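Local coordinates for protein putative fimbrium subunit Fim1C (Bacteroides uniformis, PDB 4K4K) that is a putative component of the fimbrium tip, part of the surface filaments that mediate cell adhesion and biofilm formation, at residues Ile40-Gly45 and Ser82-Val87; Gly52-Thr57 and Gln73-Pro78; Ile146-Asp151 and Ile253-Ala258; Gly162-Ile167 and Thr219-Gly224. One frame throughout, in Å; residues are numbered along the deposited sequence. Where two conformers were deposited one is given.

Contact 1 (Ile40-Gly45 and Ser82-Val87)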
loop_
_atom_site.group_PDB
_atom_site.type_symbol
_atom_site.label_atom_id
_atom_site.label_comp_id
_atom_site.label_asym_id
_atom_site.label_seq_id
_atom_site.Cartn_x
_atom_site.Cartn_y
_atom_site.Cartn_z
ATOM N N ILE A 40 3.255 -3.793 15.895
ATOM C CA ILE A 40 2.457 -2.979 16.831
ATOM C C ILE A 40 3.362 -2.358 17.850
ATOM O O ILE A 40 4.308 -3.014 18.341
ATOM C CB ILE A 40 1.352 -3.840 17.536
ATOM C CG1 ILE A 40 0.469 -4.603 16.491
ATOM C CG2 ILE A 40 0.480 -2.988 18.499
ATOM C CD1 ILE A 40 -0.710 -5.461 17.087
ATOM N N TYR A 41 3.012 -1.125 18.242
ATOM C CA TYR A 41 3.655 -0.411 19.350
ATOM C C TYR A 41 2.613 -0.028 20.360
ATOM O O TYR A 41 1.542 0.482 19.981
ATOM C CB TYR A 41 4.343 0.887 18.886
ATOM C CG TYR A 41 5.534 0.698 17.977
ATOM C CD1 TYR A 41 5.369 0.256 16.665
ATOM C CD2 TYR A 41 6.807 1.104 18.374
ATOM C CE1 TYR A 41 6.463 0.102 15.809
ATOM C CE2 TYR A 41 7.905 0.999 17.513
ATOM C CZ TYR A 41 7.727 0.501 16.227
ATOM O OH TYR A 41 8.808 0.399 15.393
HETATM N N MSE A 42 2.946 -0.223 21.641
HETATM C CA MSE A 42 2.139 0.303 22.742
HETATM C C MSE A 42 2.893 1.530 23.246
HETATM O O MSE A 42 4.075 1.422 23.571
HETATM C CB MSE A 42 1.927 -0.732 23.859
HETATM C CG MSE A 42 1.188 -0.137 25.043
HETATM SE SE MSE A 42 0.645 -1.550 26.312
HETATM C CE MSE A 42 2.312 -1.925 27.018
ATOM N N LEU A 43 2.226 2.675 23.298
ATOM C CA LEU A 43 2.851 3.957 23.625
ATOM C C LEU A 43 2.340 4.557 24.905
ATOM O O LEU A 43 1.140 4.520 25.176
ATOM C CB LEU A 43 2.626 4.989 22.502
ATOM C CG LEU A 43 3.015 4.556 21.076
ATOM C CD1 LEU A 43 2.574 5.615 20.053
ATOM C CD2 LEU A 43 4.557 4.308 20.983
ATOM N N ASN A 44 3.247 5.206 25.632
ATOM C CA ASN A 44 2.928 6.018 26.801
ATOM C C ASN A 44 3.353 7.410 26.366
ATOM O O ASN A 44 4.535 7.734 26.433
ATOM C CB ASN A 44 3.644 5.527 28.044
ATOM C CG ASN A 44 3.101 6.180 29.301
ATOM O OD1 ASN A 44 2.107 6.911 29.264
ATOM N ND2 ASN A 44 3.691 5.881 30.441
ATOM N N GLY A 45 2.414 8.180 25.814
ATOM C CA GLY A 45 2.716 9.449 25.172
ATOM C C GLY A 45 3.557 9.106 23.947
ATOM O O GLY A 45 3.156 8.279 23.126
ATOM N N SER A 82 -3.546 1.752 34.093
ATOM C CA SER A 82 -3.324 3.042 33.436
ATOM C C SER A 82 -3.482 2.843 31.908
ATOM O O SER A 82 -3.360 1.708 31.401
ATOM C CB SER A 82 -1.979 3.650 33.802
ATOM O OG SER A 82 -0.946 2.823 33.300
ATOM N N GLN A 83 -3.752 3.944 31.190
ATOM C CA GLN A 83 -4.020 3.839 29.761
ATOM C C GLN A 83 -2.755 3.980 28.893
ATOM O O GLN A 83 -1.736 4.566 29.293
ATOM C CB GLN A 83 -5.095 4.857 29.319
ATOM C CG GLN A 83 -6.484 4.645 29.972
ATOM C CD GLN A 83 -6.539 5.126 31.409
ATOM O OE1 GLN A 83 -6.048 6.211 31.736
ATOM N NE2 GLN A 83 -7.111 4.316 32.311
ATOM N N ARG A 84 -2.851 3.444 27.680
ATOM C CA ARG A 84 -1.802 3.463 26.677
ATOM C C ARG A 84 -2.429 3.673 25.321
ATOM O O ARG A 84 -3.633 3.403 25.143
ATOM C CB ARG A 84 -0.975 2.147 26.683
ATOM C CG ARG A 84 -0.132 1.892 27.937
ATOM C CD ARG A 84 0.998 2.920 28.113
ATOM N NE ARG A 84 1.832 2.581 29.271
ATOM C CZ ARG A 84 1.556 2.943 30.515
ATOM N NH1 ARG A 84 0.456 3.637 30.783
ATOM N NH2 ARG A 84 2.333 2.549 31.514
ATOM N N ASP A 85 -1.618 4.115 24.347
ATOM C CA ASP A 85 -2.072 4.279 22.964
ATOM C C ASP A 85 -1.427 3.229 22.108
ATOM O O ASP A 85 -0.412 2.654 22.505
ATOM C CB ASP A 85 -1.715 5.677 22.447
ATOM C CG ASP A 85 -2.151 6.780 23.387
ATOM O OD1 ASP A 85 -3.220 6.632 24.028
ATOM O OD2 ASP A 85 -1.428 7.786 23.483
ATOM N N PHE A 86 -2.005 2.961 20.935
ATOM C CA PHE A 86 -1.514 1.901 20.068
ATOM C C PHE A 86 -1.420 2.381 18.665
ATOM O O PHE A 86 -2.336 3.060 18.190
ATOM C CB PHE A 86 -2.475 0.661 20.130
ATOM C CG PHE A 86 -2.404 -0.034 21.471
ATOM C CD1 PHE A 86 -3.151 0.426 22.555
ATOM C CD2 PHE A 86 -1.523 -1.094 21.673
ATOM C CE1 PHE A 86 -3.038 -0.176 23.813
ATOM C CE2 PHE A 86 -1.401 -1.694 22.927
ATOM C CZ PHE A 86 -2.160 -1.241 23.991
ATOM N N VAL A 87 -0.351 1.986 17.984
ATOM C CA VAL A 87 -0.160 2.258 16.560
ATOM C C VAL A 87 0.336 0.969 15.916
ATOM O O VAL A 87 0.890 0.112 16.607
ATOM C CB VAL A 87 0.790 3.457 16.248
ATOM C CG1 VAL A 87 0.228 4.766 16.784
ATOM C CG2 VAL A 87 2.210 3.204 16.780
HETATM O O HOH W 1 -0.655 6.860 28.165
HETATM O O HOH W 2 0.664 8.190 21.957
HETATM O O HOH W 3 -0.361 8.032 25.963
#
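Tyr41 and Leu43 pair antiparallel with Val87 and Asp85, the axes of strands 40-44 and 84-87 approaching to 4.5 Å at 150°. Both are hydrogen-bonded pairs, the shortest link running from Leu43 N to Asp85 O (2.8 Å), and Met42 and Phe86 form the non-hydrogen-bonded pair between them. Selenomethionine Met42 lies beside the Phe86 ring, its CG anti to the backbone N (chi1 175°); CB is 3.6 Å from Phe86 CE2, and SE reaches the ring obliquely, 4.7 Å from its centroid, a Met-aromatic contact. On the other face Leu43 CD1 meets both methyls of Val87, and Val87 CG2 touches Tyr41 CB at 3.8 Å. The Asn44 amide stacks on the Arg84 guanidinium with planes 6° apart, ND2 lying 3.6 Å from CZ. Arg84 NH1 also donates to Gln83 O (2.8 Å), and NE forms a salt bridge with Asp49. An alanine in place of Arg84 would probably leave Asp49 without its charged mate and strip the Asn44 amide of its flat partner. Water joins the strand ends: one molecule donates to Asn44 OD1 and Gln83 O, while two others link Asp85 OD2 to Gly45; Asp85 OD1 accepts from Gly125 N. The pair lies between strands 47-57 and 118-126 in an antiparallel run of strands, consistent with the transthyretin-like fold of fimbrillins.

Contact 2 (Gly52-Thr57 and Gln73-Pro78)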
loop_
_atom_site.group_PDB
_atom_site.type_symbol
_atom_site.label_atom_id
_atom_site.label_comp_id
_atom_site.label_asym_id
_atom_site.label_seq_id
_atom_site.Cartn_x
_atom_site.Cartn_y
_atom_site.Cartn_z
ATOM N N GLY A 52 9.372 -2.093 21.063
ATOM C CA GLY A 52 8.433 -1.638 20.034
ATOM C C GLY A 52 8.367 -2.649 18.910
ATOM O O GLY A 52 9.048 -3.684 18.957
ATOM N N ASN A 53 7.579 -2.341 17.857
ATOM C CA ASN A 53 7.556 -3.167 16.648
ATOM C C ASN A 53 7.328 -4.660 16.958
ATOM O O ASN A 53 8.075 -5.544 16.490
ATOM C CB ASN A 53 8.893 -2.984 15.869
ATOM C CG ASN A 53 8.845 -3.591 14.491
ATOM O OD1 ASN A 53 7.787 -3.668 13.855
ATOM N ND2 ASN A 53 9.996 -4.062 13.999
ATOM N N ARG A 54 6.289 -4.927 17.770
ATOM C CA ARG A 54 5.921 -6.283 18.173
ATOM C C ARG A 54 5.254 -6.999 16.995
ATOM O O ARG A 54 4.302 -6.473 16.428
ATOM C CB ARG A 54 4.985 -6.227 19.392
ATOM C CG ARG A 54 5.571 -5.497 20.600
ATOM C CD ARG A 54 6.445 -6.397 21.455
ATOM N NE ARG A 54 6.906 -5.725 22.669
ATOM C CZ ARG A 54 6.514 -6.032 23.902
ATOM N NH1 ARG A 54 5.642 -7.012 24.106
ATOM N NH2 ARG A 54 7.005 -5.374 24.940
ATOM N N LYS A 55 5.743 -8.187 16.626
ATOM C CA LYS A 55 5.194 -8.915 15.484
ATOM C C LYS A 55 3.878 -9.602 15.809
ATOM O O LYS A 55 3.822 -10.419 16.716
ATOM C CB LYS A 55 6.212 -9.954 14.980
ATOM C CG LYS A 55 5.773 -10.656 13.697
ATOM C CD LYS A 55 6.730 -11.796 13.323
ATOM C CE LYS A 55 6.443 -12.335 11.953
ATOM N NZ LYS A 55 7.442 -13.374 11.581
ATOM N N TYR A 56 2.839 -9.270 15.038
ATOM C CA TYR A 56 1.505 -9.878 15.135
ATOM C C TYR A 56 1.125 -10.390 13.762
ATOM O O TYR A 56 1.367 -9.697 12.765
ATOM C CB TYR A 56 0.483 -8.854 15.637
ATOM C CG TYR A 56 0.425 -8.739 17.144
ATOM C CD1 TYR A 56 1.495 -8.211 17.868
ATOM C CD2 TYR A 56 -0.727 -9.088 17.842
ATOM C CE1 TYR A 56 1.452 -8.127 19.261
ATOM C CE2 TYR A 56 -0.795 -8.978 19.229
ATOM C CZ TYR A 56 0.285 -8.470 19.931
ATOM O OH TYR A 56 0.219 -8.425 21.304
ATOM N N THR A 57 0.520 -11.577 13.687
ATOM C CA THR A 57 0.136 -12.126 12.386
ATOM C C THR A 57 -1.326 -12.456 12.352
ATOM O O THR A 57 -1.937 -12.654 13.390
ATOM C CB THR A 57 0.947 -13.395 12.020
ATOM O OG1 THR A 57 0.619 -14.455 12.925
ATOM C CG2 THR A 57 2.436 -13.152 11.980
ATOM N N GLN A 73 6.272 -12.056 21.742
ATOM C CA GLN A 73 5.970 -10.698 21.251
ATOM C C GLN A 73 4.701 -10.106 21.885
ATOM O O GLN A 73 4.359 -8.963 21.597
ATOM C CB GLN A 73 5.799 -10.724 19.715
ATOM C CG GLN A 73 7.047 -11.175 18.925
ATOM C CD GLN A 73 8.162 -10.157 18.971
ATOM O OE1 GLN A 73 8.038 -9.039 18.465
ATOM N NE2 GLN A 73 9.264 -10.509 19.612
ATOM N N THR A 74 3.978 -10.895 22.701
ATOM C CA THR A 74 2.707 -10.457 23.289
ATOM C C THR A 74 2.854 -9.132 24.065
ATOM O O THR A 74 3.738 -8.968 24.929
ATOM C CB THR A 74 2.094 -11.555 24.194
ATOM O OG1 THR A 74 1.952 -12.754 23.460
ATOM C CG2 THR A 74 0.717 -11.173 24.711
ATOM N N ILE A 75 1.964 -8.193 23.742
ATOM C CA ILE A 75 1.861 -6.925 24.446
ATOM C C ILE A 75 0.862 -7.106 25.577
ATOM O O ILE A 75 -0.273 -7.557 25.325
ATOM C CB ILE A 75 1.434 -5.779 23.505
ATOM C CG1 ILE A 75 2.545 -5.438 22.489
ATOM C CG2 ILE A 75 1.046 -4.521 24.348
ATOM C CD1 ILE A 75 2.000 -4.592 21.285
ATOM N N TYR A 76 1.271 -6.749 26.794
ATOM C CA TYR A 76 0.389 -6.799 27.973
ATOM C C TYR A 76 0.097 -5.419 28.461
ATOM O O TYR A 76 1.001 -4.582 28.527
ATOM C CB TYR A 76 1.019 -7.602 29.126
ATOM C CG TYR A 76 1.185 -9.061 28.791
ATOM C CD1 TYR A 76 0.134 -9.963 28.961
ATOM C CD2 TYR A 76 2.381 -9.541 28.264
ATOM C CE1 TYR A 76 0.274 -11.313 28.621
ATOM C CE2 TYR A 76 2.530 -10.879 27.912
ATOM C CZ TYR A 76 1.482 -11.767 28.114
ATOM O OH TYR A 76 1.657 -13.082 27.755
ATOM N N PHE A 77 -1.163 -5.188 28.867
ATOM C CA PHE A 77 -1.539 -3.885 29.422
ATOM C C PHE A 77 -0.909 -3.663 30.791
ATOM O O PHE A 77 -0.707 -4.650 31.517
ATOM C CB PHE A 77 -3.054 -3.784 29.522
ATOM C CG PHE A 77 -3.669 -3.399 28.199
ATOM C CD1 PHE A 77 -3.848 -2.061 27.861
ATOM C CD2 PHE A 77 -4.082 -4.374 27.297
ATOM C CE1 PHE A 77 -4.438 -1.701 26.646
ATOM C CE2 PHE A 77 -4.627 -4.018 26.061
ATOM C CZ PHE A 77 -4.805 -2.680 25.745
ATOM N N PRO A 78 -0.607 -2.389 31.155
ATOM C CA PRO A 78 -0.075 -2.115 32.519
ATOM C C PRO A 78 -1.015 -2.672 33.598
ATOM O O PRO A 78 -2.241 -2.458 33.561
ATOM C CB PRO A 78 -0.015 -0.584 32.582
ATOM C CG PRO A 78 0.069 -0.141 31.141
ATOM C CD PRO A 78 -0.763 -1.140 30.376
HETATM O O HOH W 4 9.835 -7.641 16.514
#
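Arg54 and Gln73 bring their CA atoms within 5.4 Å where strand 54-57 meets the irregular segment 73-78. Asn53 and Arg54 both face Ile40 in a G1 beta bulge, a break in the regular pairing of strand 47-57 with strand 37-44 of this fimbrillin-like fold. Just past the bulge, the Gln73 side chain binds the backbone of strand 54-57: its chain bends at CG (chi2 -70°), placing CD near Lys55 N, and OE1 accepts from that N at 3.1 Å on a lone pair in the amide plane. A water bridges the same OE1 to Asn53 O, so the carboxamide oxygen receives two donors and ties bulge and loop together. Arg54 reaches across the loop with its aliphatic part before its charge. CG packs against Ile75 CG1 at 3.6 Å and CD comes 3.3 Å from Gln73 O, while the guanidinium turns its edge to the loop carbonyls. NH1 bonds weakly to Gln73 O at 3.4 Å, and NE donates to Asn51 O, a second tether for the group. Ile75 CD1 touches Arg54 CG and CB and lies 4.1 Å from Tyr56 CE1; around it, Ile40, Met42 and Phe86 continue the apolar interior. The Tyr56 and Ile75 side chains cross obliquely, and the tyrosine hydroxyl oxygen receives the backbone hydrogen of Ile75 N at 3.0 Å with an N-H...O angle of 170°.

Contact 3 (Ile146-Asp151 and Ile253-Ala258)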
loop_
_atom_site.group_PDB
_atom_site.type_symbol
_atom_site.label_atom_id
_atom_site.label_comp_id
_atom_site.label_asym_id
_atom_site.label_seq_id
_atom_site.Cartn_x
_atom_site.Cartn_y
_atom_site.Cartn_z
ATOM N N ILE A 146 -5.033 -0.430 -14.227
ATOM C CA ILE A 146 -5.204 -0.157 -15.651
ATOM C C ILE A 146 -5.900 -1.315 -16.346
ATOM O O ILE A 146 -5.519 -2.478 -16.186
ATOM C CB ILE A 146 -3.798 0.156 -16.256
ATOM C CG1 ILE A 146 -3.228 1.463 -15.636
ATOM C CG2 ILE A 146 -3.805 0.203 -17.804
ATOM C CD1 ILE A 146 -1.772 1.636 -15.717
ATOM N N THR A 147 -6.925 -0.977 -17.149
ATOM C CA THR A 147 -7.627 -1.947 -17.971
ATOM C C THR A 147 -7.370 -1.545 -19.411
ATOM O O THR A 147 -7.559 -0.379 -19.760
ATOM C CB THR A 147 -9.123 -1.975 -17.615
ATOM O OG1 THR A 147 -9.242 -2.198 -16.216
ATOM C CG2 THR A 147 -9.884 -3.056 -18.351
ATOM N N ILE A 148 -6.924 -2.488 -20.238
ATOM C CA ILE A 148 -6.658 -2.214 -21.647
ATOM C C ILE A 148 -7.735 -2.854 -22.517
ATOM O O ILE A 148 -8.090 -4.007 -22.303
ATOM C CB ILE A 148 -5.237 -2.736 -22.029
ATOM C CG1 ILE A 148 -4.129 -2.016 -21.219
ATOM C CG2 ILE A 148 -4.971 -2.675 -23.541
ATOM C CD1 ILE A 148 -2.861 -2.879 -21.079
ATOM N N LYS A 149 -8.238 -2.123 -23.522
ATOM C CA LYS A 149 -9.148 -2.723 -24.493
ATOM C C LYS A 149 -8.864 -2.164 -25.881
ATOM O O LYS A 149 -8.354 -1.057 -26.020
ATOM C CB LYS A 149 -10.632 -2.544 -24.112
ATOM C CG LYS A 149 -11.106 -1.111 -23.923
ATOM C CD LYS A 149 -12.542 -1.100 -23.413
ATOM C CE LYS A 149 -13.131 0.286 -23.399
ATOM N NZ LYS A 149 -14.464 0.316 -22.735
ATOM N N ALA A 150 -9.183 -2.931 -26.899
ATOM C CA ALA A 150 -9.015 -2.451 -28.267
ATOM C C ALA A 150 -10.204 -1.587 -28.661
ATOM O O ALA A 150 -11.263 -1.702 -28.048
ATOM C CB ALA A 150 -8.896 -3.628 -29.217
ATOM N N ASP A 151 -10.073 -0.774 -29.717
ATOM C CA ASP A 151 -11.211 -0.016 -30.214
ATOM C C ASP A 151 -12.295 -0.949 -30.816
ATOM O O ASP A 151 -13.427 -0.511 -31.011
ATOM C CB ASP A 151 -10.780 1.040 -31.256
ATOM C CG ASP A 151 -9.950 0.558 -32.443
ATOM O OD1 ASP A 151 -9.837 -0.672 -32.636
ATOM O OD2 ASP A 151 -9.549 1.405 -33.261
ATOM N N ILE A 253 -7.898 2.147 -20.858
ATOM C CA ILE A 253 -7.142 2.515 -22.045
ATOM C C ILE A 253 -7.761 1.876 -23.268
ATOM O O ILE A 253 -7.834 0.651 -23.337
ATOM C CB ILE A 253 -5.651 2.064 -21.892
ATOM C CG1 ILE A 253 -5.077 2.272 -20.457
ATOM C CG2 ILE A 253 -4.750 2.594 -23.020
ATOM C CD1 ILE A 253 -4.799 3.635 -20.028
ATOM N N THR A 254 -8.187 2.690 -24.234
ATOM C CA THR A 254 -8.685 2.159 -25.492
ATOM C C THR A 254 -7.591 2.367 -26.538
ATOM O O THR A 254 -7.244 3.508 -26.862
ATOM C CB THR A 254 -10.035 2.774 -25.910
ATOM O OG1 THR A 254 -10.974 2.589 -24.854
ATOM C CG2 THR A 254 -10.579 2.127 -27.188
ATOM N N ILE A 255 -7.096 1.275 -27.108
ATOM C CA ILE A 255 -6.026 1.366 -28.086
ATOM C C ILE A 255 -6.555 1.183 -29.510
ATOM O O ILE A 255 -7.295 0.235 -29.809
ATOM C CB ILE A 255 -4.887 0.364 -27.763
ATOM C CG1 ILE A 255 -4.377 0.549 -26.298
ATOM C CG2 ILE A 255 -3.737 0.461 -28.802
ATOM C CD1 ILE A 255 -3.228 -0.440 -25.876
ATOM N N SER A 256 -6.134 2.100 -30.395
ATOM C CA SER A 256 -6.438 2.088 -31.813
ATOM C C SER A 256 -5.115 2.236 -32.589
ATOM O O SER A 256 -4.106 2.589 -31.982
ATOM C CB SER A 256 -7.426 3.208 -32.139
ATOM O OG SER A 256 -6.785 4.449 -32.359
ATOM N N LYS A 257 -5.102 1.966 -33.893
ATOM C CA LYS A 257 -3.892 2.154 -34.695
ATOM C C LYS A 257 -3.511 3.652 -34.719
ATOM O O LYS A 257 -2.333 3.984 -34.746
ATOM C CB LYS A 257 -4.087 1.625 -36.116
ATOM C CG LYS A 257 -3.941 0.114 -36.221
ATOM C CD LYS A 257 -4.095 -0.340 -37.678
ATOM C CE LYS A 257 -3.780 -1.806 -37.869
ATOM N NZ LYS A 257 -3.797 -2.185 -39.318
ATOM N N ALA A 258 -4.512 4.541 -34.639
ATOM C CA ALA A 258 -4.319 5.981 -34.643
ATOM C C ALA A 258 -3.783 6.512 -33.296
ATOM O O ALA A 258 -3.293 7.638 -33.247
ATOM C CB ALA A 258 -5.628 6.668 -34.983
#
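Ile148, Lys149 and Ala150 pair with Ile253, Thr254 and Ile255 in parallel register, the axes of strands 146-150 and 253-256 approaching to 4.7 Å at 31°. In this fimbrillin-like fold of the transthyretin clan the pairing joins strands 132-150 and 247-256, distant in sequence. Four backbone hydrogen bonds alternate across the gap: Ile253 N donates to Thr147 O, Lys149 N to Ile253 O, Ile255 N to Lys149 O and Asp151 N to Ile255 O. The first is almost straight, 2.8 Å from Ile253 N to Thr147 O with an N-H...O angle of 179°, whereas the last, at the strand end, is bent to 138°. CA-H...O contacts reinforce the pairing, notably Thr254 CA to Lys149 O at 3.3 Å. Apolar contacts gather on the face of the isoleucines. Ile146 CG2 rests on Ile253 CG1 at 3.6 Å, and Ile148 CG2 touches the terminal CD1 of Ile255 at 3.7 Å. Phe220, Leu218 and Val165 cover this face from other strands, and Leu155 and Leu160 close over its end. The opposite face is more polar. The Lys149 chain, extended beyond CG, crosses Thr254 with CE 3.5 Å from its OG1, and Thr254 CG2 lies over the backbone at Asp151. The Asp151 carboxylate turns back into the following loop: OD1 accepts from Thr153 N and Leu155 N, while OD2 bonds Ser154 OG and lies only 3.0 Å from Ser256 CB, a tight carbon-oxygen approach and not a bond.

Contact 4 (Gly162-Ile167 and Thr219-Gly224)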
loop_
_atom_site.group_PDB
_atom_site.type_symbol
_atom_site.label_atom_id
_atom_site.label_comp_id
_atom_site.label_asym_id
_atom_site.label_seq_id
_atom_site.Cartn_x
_atom_site.Cartn_y
_atom_site.Cartn_z
ATOM N N GLY A 162 -0.201 -9.640 -24.899
ATOM C CA GLY A 162 1.192 -9.425 -24.525
ATOM C C GLY A 162 1.601 -7.982 -24.315
ATOM O O GLY A 162 2.785 -7.723 -24.073
ATOM N N THR A 163 0.627 -7.017 -24.386
ATOM C CA THR A 163 0.941 -5.599 -24.183
ATOM C C THR A 163 1.596 -5.384 -22.817
ATOM O O THR A 163 1.090 -5.870 -21.802
ATOM C CB THR A 163 -0.322 -4.712 -24.350
ATOM O OG1 THR A 163 -0.787 -4.829 -25.688
ATOM C CG2 THR A 163 -0.065 -3.237 -24.024
ATOM N N THR A 164 2.715 -4.649 -22.785
ATOM C CA THR A 164 3.387 -4.311 -21.521
ATOM C C THR A 164 3.102 -2.844 -21.211
ATOM O O THR A 164 2.827 -2.059 -22.118
ATOM C CB THR A 164 4.889 -4.605 -21.567
ATOM O OG1 THR A 164 5.478 -3.806 -22.590
ATOM C CG2 THR A 164 5.197 -6.072 -21.784
ATOM N N VAL A 165 3.145 -2.486 -19.927
ATOM C CA VAL A 165 2.840 -1.133 -19.474
ATOM C C VAL A 165 3.927 -0.675 -18.523
ATOM O O VAL A 165 4.275 -1.411 -17.595
ATOM C CB VAL A 165 1.430 -1.055 -18.782
ATOM C CG1 VAL A 165 1.023 0.396 -18.477
ATOM C CG2 VAL A 165 0.357 -1.748 -19.613
ATOM N N SER A 166 4.403 0.555 -18.701
ATOM C CA SER A 166 5.348 1.161 -17.767
ATOM C C SER A 166 4.964 2.621 -17.544
ATOM O O SER A 166 4.211 3.189 -18.341
ATOM C CB SER A 166 6.782 1.022 -18.277
ATOM O OG SER A 166 6.979 1.827 -19.425
ATOM N N ILE A 167 5.439 3.216 -16.449
ATOM C CA ILE A 167 5.200 4.630 -16.137
ATOM C C ILE A 167 6.565 5.291 -15.969
ATOM O O ILE A 167 7.457 4.720 -15.334
ATOM C CB ILE A 167 4.250 4.841 -14.921
ATOM C CG1 ILE A 167 3.883 6.337 -14.742
ATOM C CG2 ILE A 167 4.770 4.183 -13.615
ATOM C CD1 ILE A 167 2.768 6.639 -13.653
ATOM N N THR A 219 3.561 4.077 -20.994
ATOM C CA THR A 219 3.999 3.543 -22.290
ATOM C C THR A 219 3.372 2.171 -22.463
ATOM O O THR A 219 3.512 1.311 -21.592
ATOM C CB THR A 219 5.539 3.523 -22.444
ATOM O OG1 THR A 219 6.008 4.870 -22.360
ATOM C CG2 THR A 219 6.006 2.913 -23.791
ATOM N N PHE A 220 2.685 1.965 -23.594
ATOM C CA PHE A 220 2.078 0.690 -23.938
ATOM C C PHE A 220 2.822 0.118 -25.122
ATOM O O PHE A 220 2.759 0.715 -26.195
ATOM C CB PHE A 220 0.580 0.865 -24.291
ATOM C CG PHE A 220 -0.206 1.520 -23.188
ATOM C CD1 PHE A 220 -0.335 2.906 -23.130
ATOM C CD2 PHE A 220 -0.779 0.758 -22.178
ATOM C CE1 PHE A 220 -1.024 3.516 -22.079
ATOM C CE2 PHE A 220 -1.457 1.367 -21.125
ATOM C CZ PHE A 220 -1.564 2.741 -21.081
ATOM N N THR A 221 3.536 -1.008 -24.940
ATOM C CA THR A 221 4.273 -1.667 -26.029
ATOM C C THR A 221 3.411 -2.830 -26.500
ATOM O O THR A 221 3.174 -3.753 -25.717
ATOM C CB THR A 221 5.670 -2.094 -25.545
ATOM O OG1 THR A 221 6.273 -1.014 -24.827
ATOM C CG2 THR A 221 6.580 -2.550 -26.689
ATOM N N VAL A 222 2.919 -2.768 -27.737
ATOM C CA VAL A 222 2.037 -3.768 -28.303
ATOM C C VAL A 222 2.822 -4.690 -29.250
ATOM O O VAL A 222 3.192 -4.264 -30.342
ATOM C CB VAL A 222 0.836 -3.089 -29.012
ATOM C CG1 VAL A 222 -0.172 -4.123 -29.486
ATOM C CG2 VAL A 222 0.160 -2.058 -28.094
ATOM N N PRO A 223 3.053 -5.963 -28.856
ATOM C CA PRO A 223 3.812 -6.882 -29.735
ATOM C C PRO A 223 3.131 -7.139 -31.077
ATOM O O PRO A 223 3.820 -7.213 -32.098
ATOM C CB PRO A 223 3.911 -8.169 -28.915
ATOM C CG PRO A 223 3.613 -7.784 -27.531
ATOM C CD PRO A 223 2.674 -6.621 -27.593
ATOM N N GLY A 224 1.796 -7.218 -31.066
ATOM C CA GLY A 224 0.967 -7.432 -32.250
ATOM C C GLY A 224 1.184 -6.407 -33.347
ATOM O O GLY A 224 1.075 -6.734 -34.534
HETATM O O HOH W 5 5.103 -6.464 -24.904
#
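Thr163 and Val222 lie side by side and point the same way, with Thr163 OG1 3.8 Å from Val222 CG2. Here OG1 is anti to the carbonyl carbon (chi1 -63°) and bonds to Leu160 O; CG2 is anti to the backbone N and approaches the Phe220 ring near its plane, at the edge, while lying 3.7 Å from Thr221 O. A valine in place of Thr163 has no OG1, and Leu160 O would probably be left without that partner. Val165 runs alongside Phe220 and sets both methyls beside the CD2 and CE2 atoms of the ring: CG1 touches CE2 at 3.8 Å and CG2 meets CD2. Strands 164-167 and 219-222 form an antiparallel pair at 159° within the fimbrillin-like beta fold, Val165 and Phe220 being its non-hydrogen-bonded pair. Flanking them, Thr164 with Thr221 and Ser166 with Thr219 are hydrogen-bonded pairs, the shortest bond being Thr219 N to Ser166 O at 2.9 Å. The other face carries hydroxyls. Thr164 holds OG1 between its backbone N and carbonyl carbon (chi1 61°), 3.4 Å from Thr221 CB. Ser166 OG lies 3.8 Å from Thr219 CB and is bonded to Glu193, whereas Thr219 OG1 is engaged by His231 ND1. Beyond Thr163, Pro223 packs its CG 3.6 Å from Gly162 O. Gly162, at positive phi, has no CB to press on that ring. A water donates to Gly162 O at 2.8 Å.

The four contacts form two neighbourhoods at opposite ends of an elongated chain. Contacts 1 and 2 have centres 10 Å apart and share strand neighbours: Ile40 O lies 2.8 Å from Arg54 N, a probable hydrogen bond, and Ile40 CD1 packs on Tyr56 CG. Contact 2 is nested in the loop that contact 1 closes. Likewise contact 4 is nested in the loop closed by contact 3, their centres 11 Å apart; Ile253 CD1 meets Phe220 CZ at 3.5 Å and Ile148 CD1 meets Val165 CG2, so the two pairings pack apolar faces together. Between the neighbourhoods, contacts 1 and 3 are centred 51 Å apart and their nearest atoms are about 31 Å apart, without touching.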